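Local coordinates for 401aa long hypothetical glucose-1-phosphate thymidylyltransferase (Sulfolobus tokodaii, PDB 2GGO), which probably makes UDP-N-acetylglucosamine and UDP-N-acetylgalactosamine as a bifunctional enzyme joining a nucleotidyltransferase section to an acetyltransferase section of hexapeptide repeats, at residues 330-341 / 351-359; 18-26 / 57-65. All coordinates share one frame; numbering follows the deposited sequence.

Interaction 1 of 2, residues 330-341 / 351-359; sequences ANLRFDEKEVKV and GRRKLGAFI
Val339 N bonds to Arg352 O (2.9 Å, 176° at the hydrogen), and Leu355 N to Asn331 O at 2.9 Å; these two backbone hydrogen bonds pin the segments 330-341 and 351-359 together. CA-H...O contacts thicken both joints: Glu338 CA also leans on Arg352 O, Lys354 CA lies 3.0 Å from Asn331 O, and Gly356 CA faces Ala330 O.

Among polar side chains, Arg353 does the reaching. Its CB starts out away from 330-341, but with CG anti to the backbone N (chi1 -168°) and a bend at chi2 the chain turns back. Arg353 NE then donates in the carbonyl plane, on a lone pair, to Glu336 O at 3.2 Å. Leu332 CD1 sits over the centre of one guanidinium face, 3.7 Å from Arg353 CZ. The Glu336 carboxylate runs alongside in the same direction, but its exact placement against NH2 is doubtful. Asn331 and Arg352 are both anchored on Asp314; Arg352 also grips Lys354 O with NE and NH2, from opposite faces of the carbonyl plane.

The apolar side is a short row. Val339 CB packs on Leu355 CB at 3.8 Å, and Val341 CG2 touches Leu355 CD2 at 3.7 Å and lies at the edge of the Phe358 ring. Trp213 of helix 212-225 adjoins both Val341 and Phe358.

Together these contacts close the neck of a loop, carrying the two-stranded hairpin 340-349, that leaves the coil after strand 328-329 and rejoins it at strand 358-359, which lies in the eight-stranded parallel sheet: an excursion from the left-handed beta-helix characteristic of hexapeptide-repeat transferases.

Interaction 2 of 2, residues 18-26 / 57-65; sequences THTRPKAFV and NKEYFEKKL
Three aromatic rings, Phe25, Tyr60 and Phe61, interlock in two successive edge-to-face pairs, with Phe25 as the shared member. The Tyr60 edge is directed at the face of Phe25, Tyr60 CE2 standing 3.5 Å from Phe25 CD2, with the planes at 60°. Phe25 in turn presents its own edge to the face of Phe61; its CE2 comes within 3.5 Å of Phe61 CE1, and the planes meet at 61°.

Pro22 fills the side of the cluster nearer Asn57. Pro22 CD rests over the Tyr60 face, 3.7 Å from the centroid of that ring in a CH-pi contact, while Pro22 CG meets Phe61 CE2 at 3.5 Å. The anti placement of Tyr60 CG relative to N (chi1 -164°) carries this ring from helix 58-64 to where Pro22 covers a face and Phe25 meets the edge. Ala24 CB touches the CE1 corner of Phe61. Towards the end of the helix Lys64 lays CB on Phe25 CE1 at 3.7 Å, and Leu65, just past it, brings CG to the Phe25 edge. A leucine in place of Tyr60 takes away the face under Pro22 CD and the edge set against Phe25, and would probably open a gap there and let the Phe25 ring turn more easily.

Polar groups lie at the margin. Arg21 brings CB within 3.7 Å of Tyr60 OH; its NH1 donates to Phe25 O from above the carbonyl plane, and NH2 pairs with Glu302 and Glu319. Ile34 of helix 33-43 packs against Phe25 and Leu65, while Val51 and Val53 of strand 48-53 back Phe61. Cohesion between the segments is thus dispersive and quadrupolar, with ring hydrogens set against ring faces, which would favour these ring orientations without a hydrogen bond between them.

Interaction 2 belongs to the nucleotidyltransferase section and interaction 1 to the hexapeptide-repeat section, so each ties together chain within its own half of the enzyme. Their centres are 29 Å apart, on opposite sides of the chain's centre, and their nearest atoms stay about 7 Å apart without touching. Both nevertheless lie near the likely nucleoside triphosphate site: in interaction 2 the side chain of Asn57 is about 6 Å from Gly9, and in interaction 1 that of Val341 is about 9 Å from that of Arg13. The loop of interaction 2 also joins the hexapeptide section directly, through a hydrogen bond from Thr20 OG1 to Glu319 and an edge-to-face pair of His19 with Tyr395.

Interaction 1 of 2, residues 330-341 / 351-359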
loop_
_atom_site.group_PDB
_atom_site.type_symbol
_atom_site.label_atom_id
_atom_site.label_comp_id
_atom_site.label_asym_id
_atom_site.label_seq_id
_atom_site.Cartn_x
_atom_site.Cartn_y
_atom_site.Cartn_z
ATOM N N ALA A 330 17.593 -7.479 -11.438
ATOM C CA ALA A 330 17.256 -7.364 -12.816
ATOM C C ALA A 330 15.834 -6.808 -12.891
ATOM O O ALA A 330 14.997 -7.238 -12.127
ATOM C CB ALA A 330 17.253 -8.709 -13.365
ATOM N N ASN A 331 15.541 -5.903 -13.820
ATOM C CA ASN A 331 14.169 -5.409 -13.930
ATOM C C ASN A 331 13.520 -5.658 -15.287
ATOM O O ASN A 331 12.454 -5.101 -15.567
ATOM C CB ASN A 331 14.060 -3.935 -13.574
ATOM C CG ASN A 331 15.048 -3.119 -14.245
ATOM O OD1 ASN A 331 15.972 -3.628 -14.870
ATOM N ND2 ASN A 331 14.918 -1.825 -14.096
ATOM N N LEU A 332 14.126 -6.513 -16.101
ATOM C CA LEU A 332 13.669 -6.792 -17.463
ATOM C C LEU A 332 13.926 -8.256 -17.843
ATOM O O LEU A 332 15.050 -8.714 -17.675
ATOM C CB LEU A 332 14.426 -5.877 -18.395
ATOM C CG LEU A 332 14.120 -5.700 -19.876
ATOM C CD1 LEU A 332 12.895 -4.802 -19.996
ATOM C CD2 LEU A 332 15.299 -5.032 -20.422
ATOM N N ARG A 333 12.911 -8.967 -18.368
ATOM C CA ARG A 333 13.065 -10.385 -18.802
ATOM C C ARG A 333 13.849 -10.449 -20.126
ATOM O O ARG A 333 13.819 -9.478 -20.920
ATOM C CB ARG A 333 11.716 -11.094 -19.023
ATOM C CG ARG A 333 10.749 -11.214 -17.844
ATOM C CD ARG A 333 9.580 -12.184 -18.226
ATOM N NE ARG A 333 10.097 -13.514 -18.601
ATOM C CZ ARG A 333 10.410 -14.507 -17.754
ATOM N NH1 ARG A 333 10.234 -14.366 -16.439
ATOM N NH2 ARG A 333 10.905 -15.662 -18.222
ATOM N N PHE A 334 14.512 -11.593 -20.390
ATOM C CA PHE A 334 15.357 -11.652 -21.610
ATOM C C PHE A 334 14.500 -11.371 -22.829
ATOM O O PHE A 334 14.984 -10.823 -23.824
ATOM C CB PHE A 334 16.334 -12.858 -21.716
ATOM C CG PHE A 334 15.712 -14.215 -21.482
ATOM C CD1 PHE A 334 15.460 -15.086 -22.569
ATOM C CD2 PHE A 334 15.406 -14.664 -20.180
ATOM C CE1 PHE A 334 14.881 -16.397 -22.368
ATOM C CE2 PHE A 334 14.816 -15.956 -19.967
ATOM C CZ PHE A 334 14.562 -16.822 -21.074
ATOM N N ASP A 335 13.190 -11.580 -22.660
ATOM C CA ASP A 335 12.191 -11.440 -23.727
ATOM C C ASP A 335 11.262 -10.247 -23.597
ATOM O O ASP A 335 10.258 -10.183 -24.281
ATOM C CB ASP A 335 11.339 -12.714 -23.794
ATOM C CG ASP A 335 10.642 -13.013 -22.482
ATOM O OD1 ASP A 335 9.802 -12.162 -22.043
ATOM O OD2 ASP A 335 10.957 -14.090 -21.900
ATOM N N GLU A 336 11.566 -9.356 -22.664
ATOM C CA GLU A 336 11.009 -7.987 -22.582
ATOM C C GLU A 336 9.469 -7.783 -22.554
ATOM O O GLU A 336 8.966 -6.662 -22.692
ATOM C CB GLU A 336 11.780 -7.082 -23.558
ATOM C CG GLU A 336 13.241 -7.660 -23.737
ATOM C CD GLU A 336 14.267 -6.773 -24.456
ATOM O OE1 GLU A 336 14.090 -5.519 -24.555
ATOM O OE2 GLU A 336 15.286 -7.373 -24.898
ATOM N N LYS A 337 8.735 -8.864 -22.291
ATOM C CA LYS A 337 7.287 -8.787 -21.996
ATOM C C LYS A 337 6.980 -8.601 -20.476
ATOM O O LYS A 337 7.877 -8.707 -19.632
ATOM C CB LYS A 337 6.563 -10.055 -22.489
ATOM C CG LYS A 337 7.308 -10.958 -23.504
ATOM C CD LYS A 337 7.071 -12.453 -23.147
ATOM C CE LYS A 337 7.678 -13.464 -24.144
ATOM N NZ LYS A 337 6.811 -13.743 -25.320
ATOM N N GLU A 338 5.710 -8.364 -20.143
ATOM C CA GLU A 338 5.259 -8.167 -18.761
ATOM C C GLU A 338 5.835 -9.138 -17.772
ATOM O O GLU A 338 5.860 -10.364 -17.978
ATOM C CB GLU A 338 3.744 -8.216 -18.656
ATOM C CG GLU A 338 3.062 -7.142 -19.492
ATOM C CD GLU A 338 1.565 -6.978 -19.179
ATOM O OE1 GLU A 338 0.924 -7.965 -18.713
ATOM O OE2 GLU A 338 1.027 -5.856 -19.432
ATOM N N VAL A 339 6.301 -8.562 -16.673
ATOM C CA VAL A 339 6.837 -9.356 -15.576
ATOM C C VAL A 339 5.690 -9.936 -14.744
ATOM O O VAL A 339 4.846 -9.199 -14.259
ATOM C CB VAL A 339 7.882 -8.526 -14.717
ATOM C CG1 VAL A 339 8.455 -9.379 -13.576
ATOM C CG2 VAL A 339 9.007 -8.081 -15.604
ATOM N N LYS A 340 5.702 -11.257 -14.590
ATOM C CA LYS A 340 4.795 -11.986 -13.712
ATOM C C LYS A 340 5.337 -12.061 -12.272
ATOM O O LYS A 340 6.558 -12.050 -12.046
ATOM C CB LYS A 340 4.580 -13.405 -14.231
ATOM C CG LYS A 340 4.274 -13.558 -15.748
ATOM C CD LYS A 340 2.766 -13.381 -16.044
ATOM C CE LYS A 340 2.264 -14.180 -17.238
ATOM N NZ LYS A 340 2.181 -15.607 -16.834
ATOM N N VAL A 341 4.402 -12.154 -11.321
ATOM C CA VAL A 341 4.671 -12.232 -9.887
ATOM C C VAL A 341 3.707 -13.265 -9.298
ATOM O O VAL A 341 2.541 -13.310 -9.681
ATOM C CB VAL A 341 4.479 -10.833 -9.227
ATOM C CG1 VAL A 341 4.856 -10.846 -7.759
ATOM C CG2 VAL A 341 5.255 -9.769 -9.979
ATOM N N GLY A 351 1.574 -6.043 -15.154
ATOM C CA GLY A 351 1.324 -4.950 -16.087
ATOM C C GLY A 351 2.565 -4.146 -16.422
ATOM O O GLY A 351 2.488 -3.188 -17.187
ATOM N N ARG A 352 3.721 -4.540 -15.878
ATOM C CA ARG A 352 4.927 -3.752 -16.047
ATOM C C ARG A 352 5.958 -4.540 -16.825
ATOM O O ARG A 352 6.182 -5.715 -16.574
ATOM C CB ARG A 352 5.477 -3.285 -14.713
ATOM C CG ARG A 352 4.548 -2.361 -13.920
ATOM C CD ARG A 352 5.047 -2.226 -12.489
ATOM N NE ARG A 352 6.413 -1.682 -12.429
ATOM C CZ ARG A 352 6.759 -0.454 -12.038
ATOM N NH1 ARG A 352 5.841 0.430 -11.641
ATOM N NH2 ARG A 352 8.047 -0.097 -12.061
ATOM N N ARG A 353 6.541 -3.857 -17.791
ATOM C CA ARG A 353 7.559 -4.401 -18.662
ATOM C C ARG A 353 8.856 -4.411 -17.865
ATOM O O ARG A 353 9.649 -5.358 -17.985
ATOM C CB ARG A 353 7.720 -3.506 -19.914
ATOM C CG ARG A 353 8.565 -4.142 -21.070
ATOM C CD ARG A 353 9.403 -3.095 -21.880
ATOM N NE ARG A 353 10.388 -3.767 -22.732
ATOM C CZ ARG A 353 11.586 -3.276 -23.076
ATOM N NH1 ARG A 353 11.983 -2.077 -22.641
ATOM N NH2 ARG A 353 12.391 -4.009 -23.863
ATOM N N LYS A 354 9.046 -3.341 -17.091
ATOM C CA LYS A 354 10.132 -3.202 -16.057
ATOM C C LYS A 354 9.656 -3.358 -14.584
ATOM O O LYS A 354 8.884 -2.541 -14.012
ATOM C CB LYS A 354 10.865 -1.877 -16.195
ATOM C CG LYS A 354 11.627 -1.730 -17.524
ATOM C CD LYS A 354 12.963 -1.098 -17.242
ATOM C CE LYS A 354 13.983 -1.434 -18.286
ATOM N NZ LYS A 354 13.955 -0.270 -19.202
ATOM N N LEU A 355 10.126 -4.421 -13.963
ATOM C CA LEU A 355 9.771 -4.691 -12.596
ATOM C C LEU A 355 10.921 -5.505 -12.012
ATOM O O LEU A 355 11.331 -6.484 -12.584
ATOM C CB LEU A 355 8.452 -5.467 -12.514
ATOM C CG LEU A 355 8.037 -5.769 -11.056
ATOM C CD1 LEU A 355 7.795 -4.432 -10.316
ATOM C CD2 LEU A 355 6.815 -6.616 -11.061
ATOM N N GLY A 356 11.494 -5.029 -10.922
ATOM C CA GLY A 356 12.505 -5.791 -10.236
ATOM C C GLY A 356 11.880 -6.616 -9.152
ATOM O O GLY A 356 11.007 -7.468 -9.421
ATOM N N ALA A 357 12.384 -6.432 -7.945
ATOM C CA ALA A 357 12.161 -7.386 -6.898
ATOM C C ALA A 357 11.386 -6.869 -5.697
ATOM O O ALA A 357 11.354 -5.690 -5.466
ATOM C CB ALA A 357 13.525 -8.034 -6.492
ATOM N N PHE A 358 10.781 -7.791 -4.925
ATOM C CA PHE A 358 10.134 -7.464 -3.649
ATOM C C PHE A 358 10.824 -8.158 -2.452
ATOM O O PHE A 358 10.774 -9.369 -2.307
ATOM C CB PHE A 358 8.667 -7.843 -3.759
ATOM C CG PHE A 358 8.000 -7.227 -4.950
ATOM C CD1 PHE A 358 7.733 -5.887 -4.969
ATOM C CD2 PHE A 358 7.656 -7.979 -6.067
ATOM C CE1 PHE A 358 7.134 -5.282 -6.045
ATOM C CE2 PHE A 358 7.027 -7.372 -7.128
ATOM C CZ PHE A 358 6.762 -6.014 -7.110
ATOM N N ILE A 359 11.497 -7.337 -1.648
ATOM C CA ILE A 359 12.407 -7.813 -0.589
ATOM C C ILE A 359 11.842 -7.555 0.832
ATOM O O ILE A 359 11.666 -6.386 1.233
ATOM C CB ILE A 359 13.743 -7.108 -0.700
ATOM C CG1 ILE A 359 14.283 -7.069 -2.150
ATOM C CG2 ILE A 359 14.754 -7.642 0.344
ATOM C CD1 ILE A 359 14.867 -8.360 -2.786
#

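Interaction 2 of 2, residues 18-26 / 57-65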
loop_
_atom_site.group_PDB
_atom_site.type_symbol
_atom_site.label_atom_id
_atom_site.label_comp_id
_atom_site.label_asym_id
_atom_site.label_seq_id
_atom_site.Cartn_x
_atom_site.Cartn_y
_atom_site.Cartn_z
ATOM N N THR A 18 4.462 -7.662 4.044
ATOM C CA THR A 18 3.585 -7.948 5.203
ATOM C C THR A 18 4.075 -9.068 6.115
ATOM O O THR A 18 3.390 -9.449 7.072
ATOM C CB THR A 18 2.118 -8.262 4.787
ATOM O OG1 THR A 18 2.132 -9.251 3.759
ATOM C CG2 THR A 18 1.452 -7.028 4.282
ATOM N N HIS A 19 5.267 -9.596 5.858
ATOM C CA HIS A 19 5.825 -10.537 6.767
ATOM C C HIS A 19 6.185 -9.901 8.086
ATOM O O HIS A 19 6.262 -10.591 9.100
ATOM C CB HIS A 19 7.090 -11.130 6.157
ATOM C CG HIS A 19 6.831 -12.115 5.085
ATOM N ND1 HIS A 19 7.835 -12.577 4.267
ATOM C CD2 HIS A 19 5.707 -12.775 4.714
ATOM C CE1 HIS A 19 7.343 -13.494 3.449
ATOM N NE2 HIS A 19 6.053 -13.610 3.679
ATOM N N THR A 20 6.463 -8.598 8.088
ATOM C CA THR A 20 6.906 -7.965 9.301
ATOM C C THR A 20 6.044 -6.765 9.768
ATOM O O THR A 20 6.273 -6.225 10.852
ATOM C CB THR A 20 8.319 -7.468 9.162
ATOM O OG1 THR A 20 8.322 -6.539 8.095
ATOM C CG2 THR A 20 9.300 -8.654 8.857
ATOM N N ARG A 21 5.078 -6.331 8.970
ATOM C CA ARG A 21 4.234 -5.178 9.343
ATOM C C ARG A 21 2.845 -5.408 8.722
ATOM O O ARG A 21 2.745 -6.121 7.720
ATOM C CB ARG A 21 4.873 -3.854 8.893
ATOM C CG ARG A 21 4.536 -3.425 7.475
ATOM C CD ARG A 21 5.033 -2.009 7.206
ATOM N NE ARG A 21 6.499 -1.989 7.080
ATOM C CZ ARG A 21 7.273 -0.936 7.273
ATOM N NH1 ARG A 21 6.761 0.245 7.578
ATOM N NH2 ARG A 21 8.586 -1.055 7.144
ATOM N N PRO A 22 1.747 -4.929 9.370
ATOM C CA PRO A 22 0.399 -5.053 8.764
ATOM C C PRO A 22 0.301 -4.133 7.587
ATOM O O PRO A 22 0.983 -3.121 7.582
ATOM C CB PRO A 22 -0.571 -4.607 9.895
ATOM C CG PRO A 22 0.257 -4.530 11.138
ATOM C CD PRO A 22 1.698 -4.333 10.715
ATOM N N LYS A 23 -0.478 -4.450 6.560
ATOM C CA LYS A 23 -0.485 -3.510 5.409
ATOM C C LYS A 23 -0.799 -2.063 5.714
ATOM O O LYS A 23 -0.438 -1.190 4.935
ATOM C CB LYS A 23 -1.393 -3.945 4.275
ATOM C CG LYS A 23 -2.330 -5.051 4.665
ATOM C CD LYS A 23 -3.769 -4.698 4.262
ATOM C CE LYS A 23 -4.776 -5.649 4.958
ATOM N NZ LYS A 23 -5.945 -5.988 4.070
ATOM N N ALA A 24 -1.492 -1.812 6.831
ATOM C CA ALA A 24 -1.904 -0.451 7.201
ATOM C C ALA A 24 -0.681 0.386 7.433
ATOM O O ALA A 24 -0.735 1.617 7.379
ATOM C CB ALA A 24 -2.744 -0.508 8.482
ATOM N N PHE A 25 0.442 -0.281 7.684
ATOM C CA PHE A 25 1.709 0.433 7.974
ATOM C C PHE A 25 2.707 0.546 6.801
ATOM O O PHE A 25 3.787 1.019 6.980
ATOM C CB PHE A 25 2.354 -0.119 9.242
ATOM C CG PHE A 25 1.574 0.203 10.465
ATOM C CD1 PHE A 25 1.700 1.467 11.062
ATOM C CD2 PHE A 25 0.676 -0.710 10.984
ATOM C CE1 PHE A 25 0.944 1.797 12.171
ATOM C CE2 PHE A 25 -0.094 -0.387 12.086
ATOM C CZ PHE A 25 0.048 0.871 12.686
ATOM N N VAL A 26 2.317 0.102 5.624
ATOM C CA VAL A 26 3.088 0.319 4.390
ATOM C C VAL A 26 3.364 1.819 4.287
ATOM O O VAL A 26 2.398 2.604 4.387
ATOM C CB VAL A 26 2.295 -0.170 3.162
ATOM C CG1 VAL A 26 2.825 0.421 1.857
ATOM C CG2 VAL A 26 2.349 -1.654 3.057
ATOM N N ASN A 57 -2.311 -9.047 15.040
ATOM C CA ASN A 57 -1.818 -7.673 14.797
ATOM C C ASN A 57 -2.193 -6.629 15.864
ATOM O O ASN A 57 -1.724 -5.493 15.827
ATOM C CB ASN A 57 -2.197 -7.198 13.379
ATOM C CG ASN A 57 -1.589 -8.070 12.271
ATOM O OD1 ASN A 57 -0.640 -8.826 12.497
ATOM N ND2 ASN A 57 -2.147 -7.969 11.060
ATOM N N LYS A 58 -3.017 -7.036 16.820
ATOM C CA LYS A 58 -3.498 -6.167 17.913
ATOM C C LYS A 58 -2.412 -5.368 18.642
ATOM O O LYS A 58 -2.599 -4.199 18.963
ATOM C CB LYS A 58 -4.287 -7.029 18.917
ATOM C CG LYS A 58 -4.529 -6.416 20.289
ATOM C CD LYS A 58 -4.504 -7.508 21.413
ATOM C CE LYS A 58 -3.176 -8.365 21.476
ATOM N NZ LYS A 58 -2.026 -7.799 22.286
ATOM N N GLU A 59 -1.292 -6.025 18.922
ATOM C CA GLU A 59 -0.224 -5.442 19.736
ATOM C C GLU A 59 0.519 -4.338 18.990
ATOM O O GLU A 59 0.853 -3.286 19.564
ATOM C CB GLU A 59 0.788 -6.526 20.135
ATOM C CG GLU A 59 1.940 -5.992 21.026
ATOM C CD GLU A 59 3.365 -6.236 20.454
ATOM O OE1 GLU A 59 4.249 -6.633 21.248
ATOM O OE2 GLU A 59 3.619 -6.004 19.241
ATOM N N TYR A 60 0.801 -4.635 17.716
ATOM C CA TYR A 60 1.482 -3.737 16.795
ATOM C C TYR A 60 0.764 -2.373 16.663
ATOM O O TYR A 60 1.389 -1.306 16.810
ATOM C CB TYR A 60 1.614 -4.436 15.425
ATOM C CG TYR A 60 2.624 -3.786 14.500
ATOM C CD1 TYR A 60 3.896 -4.313 14.335
ATOM C CD2 TYR A 60 2.314 -2.618 13.824
ATOM C CE1 TYR A 60 4.811 -3.699 13.506
ATOM C CE2 TYR A 60 3.214 -2.006 13.013
ATOM C CZ TYR A 60 4.458 -2.545 12.840
ATOM O OH TYR A 60 5.327 -1.883 12.002
ATOM N N PHE A 61 -0.543 -2.433 16.392
ATOM C CA PHE A 61 -1.377 -1.237 16.254
ATOM C C PHE A 61 -1.403 -0.415 17.520
ATOM O O PHE A 61 -1.169 0.781 17.500
ATOM C CB PHE A 61 -2.799 -1.609 15.827
ATOM C CG PHE A 61 -2.932 -1.991 14.376
ATOM C CD1 PHE A 61 -3.343 -1.054 13.434
ATOM C CD2 PHE A 61 -2.656 -3.293 13.953
ATOM C CE1 PHE A 61 -3.486 -1.391 12.089
ATOM C CE2 PHE A 61 -2.816 -3.667 12.613
ATOM C CZ PHE A 61 -3.210 -2.719 11.671
ATOM N N GLU A 62 -1.674 -1.073 18.638
ATOM C CA GLU A 62 -1.670 -0.407 19.929
ATOM C C GLU A 62 -0.359 0.319 20.147
ATOM O O GLU A 62 -0.357 1.458 20.574
ATOM C CB GLU A 62 -1.976 -1.384 21.065
ATOM C CG GLU A 62 -3.261 -1.051 21.827
ATOM C CD GLU A 62 -4.037 -2.296 22.318
ATOM O OE1 GLU A 62 -3.595 -3.450 22.049
ATOM O OE2 GLU A 62 -5.107 -2.115 22.969
ATOM N N LYS A 63 0.754 -0.326 19.820
ATOM C CA LYS A 63 2.070 0.260 20.064
ATOM C C LYS A 63 2.354 1.494 19.222
ATOM O O LYS A 63 2.965 2.435 19.716
ATOM C CB LYS A 63 3.167 -0.799 19.893
ATOM C CG LYS A 63 3.329 -1.622 21.166
ATOM C CD LYS A 63 3.923 -3.022 20.944
ATOM C CE LYS A 63 4.414 -3.628 22.285
ATOM N NZ LYS A 63 5.770 -3.118 22.725
ATOM N N LYS A 64 1.881 1.486 17.968
ATOM C CA LYS A 64 2.148 2.551 16.988
ATOM C C LYS A 64 1.128 3.715 16.971
ATOM O O LYS A 64 1.504 4.865 16.755
ATOM C CB LYS A 64 2.311 1.946 15.590
ATOM C CG LYS A 64 3.588 1.146 15.375
ATOM C CD LYS A 64 4.774 2.031 14.984
ATOM C CE LYS A 64 4.990 2.050 13.465
ATOM N NZ LYS A 64 5.174 3.463 12.916
ATOM N N LEU A 65 -0.146 3.436 17.209
ATOM C CA LEU A 65 -1.174 4.459 17.025
ATOM C C LEU A 65 -1.593 5.128 18.319
ATOM O O LEU A 65 -2.267 4.500 19.143
ATOM C CB LEU A 65 -2.394 3.850 16.331
ATOM C CG LEU A 65 -2.151 3.337 14.910
ATOM C CD1 LEU A 65 -3.370 2.672 14.389
ATOM C CD2 LEU A 65 -1.759 4.470 14.040
#